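Local coordinates for TOG array regulator of axonemal microtubules protein 1 (Mus musculus, PDB 5DN7) that binds microtubules and promotes their polymerization through TOG domains built of HEAT repeats, supporting ciliogenesis and the control of cilium length, at residues F80-H91 / K120-I130. Sequence-based numbering, arbitrary orientation.
Sequences FKVVHGTLQVLH and KLVIKQEYMKI
Glu126 OE2 is gripped twice: a water that also bonds His84 NE2 is hydrogen-bonded to it at 2.7 Å from the water oxygen, and Lys129 NZ closes a salt bridge from above the carboxylate plane. The same water is hydrogen-bonded to Gln125 OE1, so it links the His84 imidazole to Gln125 and Glu126 of helix 121-138. Glutamate suits this place because its aliphatic CB and CG pack against Leu87 CB and the His84 ring while its carboxylate takes the water and Lys129 NZ. The side chain is a knob among His84, Leu87, Gln88 and His91, and its bend at chi2 (-57°) brings Glu126 CD to 3.5 Å from Gln88 CG. Lys129 serves twice, its CB sitting over the centre of the His91 ring in a CH-pi contact, 3.8 Å from CB to centroid. At the N-terminal end the long aliphatic chain of Lys120 lays CD over one face of Phe80, 3.5 Å from CD2, while Val122 CG2 meets the ring edge. Deeper in, branched aliphatics fill the interface. Ile123 is a second knob, among Phe80, Val83, His84 and Leu87, its CD1 3.6 Å from His84 CB, and Leu87 CD2 packs on Ile130 CD1. The axes of 80-91 and 121-130 approach to 9.2 Å, nearly parallel at 16°; they belong to successive predicted HEAT repeats, the side-by-side stacking characteristic of the TOG-domain solenoid.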
ATOM      1  N   PHE A  80      -0.251  -5.948  18.394  1.00 37.05           N
ATOM      2  CA  PHE A  80      -0.146  -6.155  16.946  1.00 36.56           C
ATOM      3  C   PHE A  80      -0.966  -7.332  16.461  1.00 22.87           C
ATOM      4  O   PHE A  80      -1.219  -7.423  15.276  1.00 35.68           O
ATOM      5  CB  PHE A  80       1.311  -6.352  16.501  1.00 30.32           C
ATOM      6  CG  PHE A  80       1.825  -7.748  16.709  1.00 35.47           C
ATOM      7  CD1 PHE A  80       2.339  -8.135  17.934  1.00 40.83           C
ATOM      8  CD2 PHE A  80       1.795  -8.673  15.674  1.00 31.60           C
ATOM      9  CE1 PHE A  80       2.819  -9.440  18.126  1.00 46.72           C
ATOM     10  CE2 PHE A  80       2.258  -9.959  15.851  1.00 34.84           C
ATOM     11  CZ  PHE A  80       2.776 -10.349  17.075  1.00 37.48           C
ATOM     12  N   LYS A  81      -1.364  -8.237  17.353  1.00 24.20           N
ATOM     13  CA  LYS A  81      -2.151  -9.403  16.941  1.00 32.91           C
ATOM     14  C   LYS A  81      -3.604  -9.004  16.671  1.00 33.00           C
ATOM     15  O   LYS A  81      -4.274  -9.571  15.782  1.00 34.05           O
ATOM     16  CB  LYS A  81      -2.090 -10.503  18.002  1.00 34.62           C
ATOM     17  CG  LYS A  81      -0.676 -11.010  18.300  1.00 37.46           C
ATOM     18  CD  LYS A  81      -0.642 -11.875  19.561  1.00 38.75           C
ATOM     19  CE  LYS A  81       0.715 -12.556  19.744  1.00 39.92           C
ATOM     20  NZ  LYS A  81       0.962 -12.968  21.164  1.00 43.77           N
ATOM     21  N   VAL A  82      -4.078  -8.029  17.446  1.00 29.04           N
ATOM     22  CA  VAL A  82      -5.361  -7.391  17.187  1.00 33.13           C
ATOM     23  C   VAL A  82      -5.310  -6.648  15.856  1.00 30.89           C
ATOM     24  O   VAL A  82      -6.208  -6.776  15.041  1.00 28.12           O
ATOM     25  CB  VAL A  82      -5.758  -6.412  18.306  1.00 28.86           C
ATOM     26  CG1 VAL A  82      -6.997  -5.634  17.906  1.00 28.80           C
ATOM     27  CG2 VAL A  82      -6.005  -7.168  19.597  1.00 29.05           C
ATOM     28  N   VAL A  83      -4.245  -5.888  15.636  1.00 25.69           N
ATOM     29  CA  VAL A  83      -4.077  -5.199  14.368  1.00 27.35           C
ATOM     30  C   VAL A  83      -4.108  -6.193  13.208  1.00 26.31           C
ATOM     31  O   VAL A  83      -4.811  -5.980  12.219  1.00 26.28           O
ATOM     32  CB  VAL A  83      -2.764  -4.400  14.334  1.00 26.06           C
ATOM     33  CG1 VAL A  83      -2.551  -3.793  12.961  1.00 21.94           C
ATOM     34  CG2 VAL A  83      -2.783  -3.322  15.398  1.00 28.06           C
ATOM     35  N   HIS A  84      -3.370  -7.294  13.358  1.00 26.01           N
ATOM     36  CA  HIS A  84      -3.284  -8.326  12.331  1.00 24.84           C
ATOM     37  C   HIS A  84      -4.658  -8.909  12.017  1.00 26.62           C
ATOM     38  O   HIS A  84      -5.061  -8.983  10.840  1.00 28.11           O
ATOM     39  CB  HIS A  84      -2.316  -9.446  12.757  1.00 23.23           C
ATOM     40  CG  HIS A  84      -2.292 -10.606  11.811  1.00 29.09           C
ATOM     41  ND1 HIS A  84      -2.961 -11.786  12.062  1.00 29.40           N
ATOM     42  CD2 HIS A  84      -1.713 -10.751  10.594  1.00 29.04           C
ATOM     43  CE1 HIS A  84      -2.786 -12.612  11.044  1.00 31.04           C
ATOM     44  NE2 HIS A  84      -2.034 -12.010  10.137  1.00 27.18           N
ATOM     45  N   GLY A  85      -5.383  -9.300  13.063  1.00 21.81           N
ATOM     46  CA  GLY A  85      -6.720  -9.842  12.880  1.00 22.48           C
ATOM     47  C   GLY A  85      -7.682  -8.853  12.231  1.00 24.79           C
ATOM     48  O   GLY A  85      -8.511  -9.219  11.384  1.00 25.92           O
ATOM     49  N   THR A  86      -7.582  -7.590  12.626  1.00 22.14           N
ATOM     50  CA  THR A  86      -8.438  -6.560  12.046  1.00 21.30           C
ATOM     51  C   THR A  86      -8.120  -6.415  10.560  1.00 23.94           C
ATOM     52  O   THR A  86      -9.023  -6.359   9.755  1.00 25.03           O
ATOM     53  CB  THR A  86      -8.264  -5.218  12.746  1.00 22.29           C
ATOM     54  OG1 THR A  86      -8.517  -5.371  14.148  1.00 30.45           O
ATOM     55  CG2 THR A  86      -9.212  -4.186  12.172  1.00 23.44           C
ATOM     56  N   LEU A  87      -6.837  -6.380  10.209  1.00 19.64           N
ATOM     57  CA  LEU A  87      -6.416  -6.328   8.811  1.00 21.87           C
ATOM     58  C   LEU A  87      -6.961  -7.502   8.020  1.00 21.94           C
ATOM     59  O   LEU A  87      -7.348  -7.342   6.869  1.00 18.94           O
ATOM     60  CB  LEU A  87      -4.893  -6.286   8.692  1.00 17.59           C
ATOM     61  CG  LEU A  87      -4.266  -4.937   9.008  1.00 18.46           C
ATOM     62  CD1 LEU A  87      -2.753  -5.011   9.014  1.00 16.66           C
ATOM     63  CD2 LEU A  87      -4.756  -3.913   7.974  1.00 16.52           C
ATOM     64  N   GLN A  88      -7.001  -8.681   8.633  1.00 21.05           N
ATOM     65  CA  GLN A  88      -7.651  -9.810   7.975  1.00 20.09           C
ATOM     66  C   GLN A  88      -9.152  -9.575   7.738  1.00 24.20           C
ATOM     67  O   GLN A  88      -9.703  -9.893   6.658  1.00 24.99           O
ATOM     68  CB  GLN A  88      -7.448 -11.066   8.793  1.00 23.23           C
ATOM     69  CG  GLN A  88      -6.053 -11.603   8.685  1.00 24.37           C
ATOM     70  CD  GLN A  88      -5.932 -12.918   9.370  1.00 29.84           C
ATOM     71  OE1 GLN A  88      -6.251 -13.038  10.554  1.00 29.24           O
ATOM     72  NE2 GLN A  88      -5.487 -13.931   8.633  1.00 32.34           N
ATOM     73  N   VAL A  89      -9.819  -9.014   8.745  1.00 21.27           N
ATOM     74  CA  VAL A  89     -11.226  -8.660   8.566  1.00 23.39           C
ATOM     75  C   VAL A  89     -11.427  -7.639   7.427  1.00 23.67           C
ATOM     76  O   VAL A  89     -12.324  -7.768   6.610  1.00 30.05           O
ATOM     77  CB  VAL A  89     -11.812  -8.112   9.866  1.00 25.91           C
ATOM     78  CG1 VAL A  89     -13.135  -7.401   9.597  1.00 23.32           C
ATOM     79  CG2 VAL A  89     -11.981  -9.256  10.868  1.00 26.17           C
ATOM     80  N   LEU A  90     -10.572  -6.633   7.384  1.00 23.64           N
ATOM     81  CA  LEU A  90     -10.612  -5.591   6.375  1.00 23.22           C
ATOM     82  C   LEU A  90     -10.352  -6.159   4.983  1.00 19.71           C
ATOM     83  O   LEU A  90     -11.023  -5.793   4.027  1.00 23.64           O
ATOM     84  CB  LEU A  90      -9.591  -4.501   6.714  1.00 18.65           C
ATOM     85  CG  LEU A  90      -9.536  -3.292   5.782  1.00 22.22           C
ATOM     86  CD1 LEU A  90     -10.902  -2.654   5.711  1.00 23.90           C
ATOM     87  CD2 LEU A  90      -8.470  -2.284   6.237  1.00 19.11           C
ATOM     88  N   HIS A  91      -9.381  -7.056   4.874  1.00 21.67           N
ATOM     89  CA  HIS A  91      -9.102  -7.730   3.614  1.00 21.62           C
ATOM     90  C   HIS A  91     -10.326  -8.490   3.134  1.00 26.54           C
ATOM     91  O   HIS A  91     -10.704  -8.403   1.954  1.00 19.89           O
ATOM     92  CB  HIS A  91      -7.930  -8.706   3.741  1.00 18.39           C
ATOM     93  CG  HIS A  91      -7.630  -9.442   2.470  1.00 26.70           C
ATOM     94  ND1 HIS A  91      -7.215 -10.756   2.440  1.00 28.24           N
ATOM     95  CD2 HIS A  91      -7.692  -9.040   1.176  1.00 29.17           C
ATOM     96  CE1 HIS A  91      -7.038 -11.131   1.186  1.00 30.52           C
ATOM     97  NE2 HIS A  91      -7.326 -10.105   0.401  1.00 26.45           N
ATOM     98  N   LYS A 120       6.210  -5.470  10.879  1.00 23.07           N
ATOM     99  CA  LYS A 120       6.053  -6.904  11.092  1.00 28.44           C
ATOM    100  C   LYS A 120       5.583  -7.599   9.831  1.00 28.52           C
ATOM    101  O   LYS A 120       4.682  -7.116   9.134  1.00 25.80           O
ATOM    102  CB  LYS A 120       5.090  -7.183  12.253  1.00 25.81           C
ATOM    103  CG  LYS A 120       5.638  -6.705  13.605  1.00 24.36           C
ATOM    104  CD  LYS A 120       4.667  -6.990  14.734  1.00 22.52           C
ATOM    105  CE  LYS A 120       5.272  -6.637  16.111  1.00 36.97           C
ATOM    106  NZ  LYS A 120       5.620  -5.192  16.247  1.00 37.46           N
ATOM    107  N   LEU A 121       6.202  -8.736   9.543  1.00 21.14           N
ATOM    108  CA  LEU A 121       5.887  -9.465   8.344  1.00 20.58           C
ATOM    109  C   LEU A 121       4.415  -9.893   8.280  1.00 18.82           C
ATOM    110  O   LEU A 121       3.829  -9.831   7.208  1.00 23.04           O
ATOM    111  CB  LEU A 121       6.818 -10.678   8.209  1.00 27.01           C
ATOM    112  CG  LEU A 121       6.710 -11.552   6.961  1.00 33.53           C
ATOM    113  CD1 LEU A 121       8.087 -12.116   6.554  1.00 29.19           C
ATOM    114  CD2 LEU A 121       5.721 -12.704   7.201  1.00 34.37           C
ATOM    115  N   VAL A 122       3.799 -10.328   9.378  1.00 18.52           N
ATOM    116  CA  VAL A 122       2.386 -10.765   9.266  1.00 24.95           C
ATOM    117  C   VAL A 122       1.465  -9.585   8.841  1.00 21.24           C
ATOM    118  O   VAL A 122       0.549  -9.703   7.969  1.00 30.50           O
ATOM    119  CB  VAL A 122       1.868 -11.410  10.593  1.00 22.49           C
ATOM    120  CG1 VAL A 122       2.372 -12.856  10.738  1.00 21.01           C
ATOM    121  CG2 VAL A 122       2.250 -10.581  11.786  1.00 20.79           C
ATOM    122  N   ILE A 123       1.774  -8.427   9.416  1.00 17.48           N
ATOM    123  CA  ILE A 123       1.099  -7.194   9.076  1.00 18.51           C
ATOM    124  C   ILE A 123       1.273  -6.880   7.593  1.00 19.45           C
ATOM    125  O   ILE A 123       0.290  -6.740   6.879  1.00 19.56           O
ATOM    126  CB  ILE A 123       1.614  -6.033   9.944  1.00 16.84           C
ATOM    127  CG1 ILE A 123       1.228  -6.282  11.398  1.00 21.49           C
ATOM    128  CG2 ILE A 123       1.066  -4.701   9.464  1.00 16.16           C
ATOM    129  CD1 ILE A 123      -0.188  -6.752  11.564  1.00 22.06           C
ATOM    130  N   LYS A 124       2.523  -6.795   7.144  1.00 20.33           N
ATOM    131  CA  LYS A 124       2.843  -6.541   5.743  1.00 21.38           C
ATOM    132  C   LYS A 124       2.164  -7.540   4.781  1.00 19.51           C
ATOM    133  O   LYS A 124       1.703  -7.146   3.703  1.00 19.74           O
ATOM    134  CB  LYS A 124       4.358  -6.558   5.543  1.00 18.87           C
ATOM    135  CG  LYS A 124       4.769  -6.342   4.103  1.00 21.29           C
ATOM    136  CD  LYS A 124       6.271  -6.125   3.967  1.00 34.96           C
ATOM    137  CE  LYS A 124       6.673  -6.236   2.496  1.00 44.24           C
ATOM    138  NZ  LYS A 124       8.164  -6.380   2.281  1.00 45.60           N
ATOM    139  N   GLN A 125       2.069  -8.810   5.172  1.00 15.60           N
ATOM    140  CA  GLN A 125       1.308  -9.788   4.388  1.00 18.02           C
ATOM    141  C   GLN A 125      -0.118  -9.280   4.158  1.00 21.78           C
ATOM    142  O   GLN A 125      -0.614  -9.209   3.006  1.00 19.21           O
ATOM    143  CB  GLN A 125       1.245 -11.150   5.083  1.00 17.01           C
ATOM    144  CG  GLN A 125       2.422 -12.053   4.826  1.00 34.77           C
ATOM    145  CD  GLN A 125       2.381 -13.313   5.679  1.00 36.86           C
ATOM    146  OE1 GLN A 125       1.492 -13.479   6.524  1.00 38.51           O
ATOM    147  NE2 GLN A 125       3.361 -14.194   5.484  1.00 38.81           N
ATOM    148  N   GLU A 126      -0.773  -8.922   5.263  1.00 19.84           N
ATOM    149  CA  GLU A 126      -2.156  -8.484   5.097  1.00 19.78           C
ATOM    150  C   GLU A 126      -2.300  -7.159   4.328  1.00 23.81           C
ATOM    151  O   GLU A 126      -3.179  -7.037   3.451  1.00 21.02           O
ATOM    152  CB  GLU A 126      -2.848  -8.388   6.455  1.00 23.17           C
ATOM    153  CG  GLU A 126      -2.900  -9.738   7.165  1.00 26.98           C
ATOM    154  CD  GLU A 126      -3.606 -10.802   6.333  1.00 34.79           C
ATOM    155  OE1 GLU A 126      -4.560 -10.460   5.597  1.00 34.12           O
ATOM    156  OE2 GLU A 126      -3.210 -11.987   6.406  1.00 42.66           O
ATOM    157  N   TYR A 127      -1.455  -6.167   4.597  1.00 19.96           N
ATOM    158  CA  TYR A 127      -1.718  -4.925   3.878  1.00 18.25           C
ATOM    159  C   TYR A 127      -1.301  -5.016   2.404  1.00 22.05           C
ATOM    160  O   TYR A 127      -1.896  -4.340   1.559  1.00 23.71           O
ATOM    161  CB  TYR A 127      -1.103  -3.698   4.572  1.00 13.97           C
ATOM    162  CG  TYR A 127       0.395  -3.529   4.655  1.00 21.04           C
ATOM    163  CD1 TYR A 127       1.181  -3.366   3.514  1.00 16.15           C
ATOM    164  CD2 TYR A 127       1.014  -3.412   5.905  1.00 15.97           C
ATOM    165  CE1 TYR A 127       2.555  -3.157   3.617  1.00 17.78           C
ATOM    166  CE2 TYR A 127       2.374  -3.202   6.019  1.00 19.11           C
ATOM    167  CZ  TYR A 127       3.141  -3.072   4.881  1.00 21.40           C
ATOM    168  OH  TYR A 127       4.493  -2.864   5.019  1.00 27.15           O
ATOM    169  N   MET A 128      -0.333  -5.861   2.076  1.00 18.78           N
ATOM    170  CA  MET A 128      -0.012  -6.076   0.665  1.00 16.55           C
ATOM    171  C   MET A 128      -1.194  -6.750  -0.048  1.00 21.22           C
ATOM    172  O   MET A 128      -1.547  -6.374  -1.209  1.00 21.00           O
ATOM    173  CB  MET A 128       1.261  -6.914   0.495  1.00 13.73           C
ATOM    174  CG  MET A 128       2.582  -6.184   0.799  1.00 19.37           C
ATOM    175  SD  MET A 128       2.711  -4.528   0.045  1.00 26.39           S
ATOM    176  CE  MET A 128       2.387  -4.864  -1.699  1.00 30.61           C
ATOM    177  N   LYS A 129      -1.812  -7.726   0.627  1.00 18.39           N
ATOM    178  CA  LYS A 129      -3.047  -8.300   0.054  1.00 20.07           C
ATOM    179  C   LYS A 129      -4.079  -7.214  -0.238  1.00 23.86           C
ATOM    180  O   LYS A 129      -4.648  -7.128  -1.359  1.00 22.13           O
ATOM    181  CB  LYS A 129      -3.663  -9.346   0.986  1.00 22.17           C
ATOM    182  CG  LYS A 129      -2.913 -10.676   1.036  1.00 23.82           C
ATOM    183  CD  LYS A 129      -3.413 -11.487   2.229  1.00 30.58           C
ATOM    184  CE  LYS A 129      -2.710 -12.816   2.335  1.00 34.55           C
ATOM    185  NZ  LYS A 129      -2.887 -13.349   3.715  1.00 43.79           N
ATOM    186  N   ILE A 130      -4.305  -6.355   0.760  1.00 23.64           N
ATOM    187  CA  ILE A 130      -5.291  -5.290   0.568  1.00 18.95           C
ATOM    188  C   ILE A 130      -4.950  -4.374  -0.617  1.00 16.79           C
ATOM    189  O   ILE A 130      -5.783  -4.172  -1.507  1.00 21.44           O
ATOM    190  CB  ILE A 130      -5.463  -4.451   1.839  1.00 18.46           C
ATOM    191  CG1 ILE A 130      -6.132  -5.300   2.914  1.00 19.78           C
ATOM    192  CG2 ILE A 130      -6.357  -3.268   1.561  1.00 15.32           C
ATOM    193  CD1 ILE A 130      -5.816  -4.870   4.315  1.00 20.03           C
TER
HETATM  194  O   HOH W   1      -0.898 -12.565   7.721  1.00 19.64           O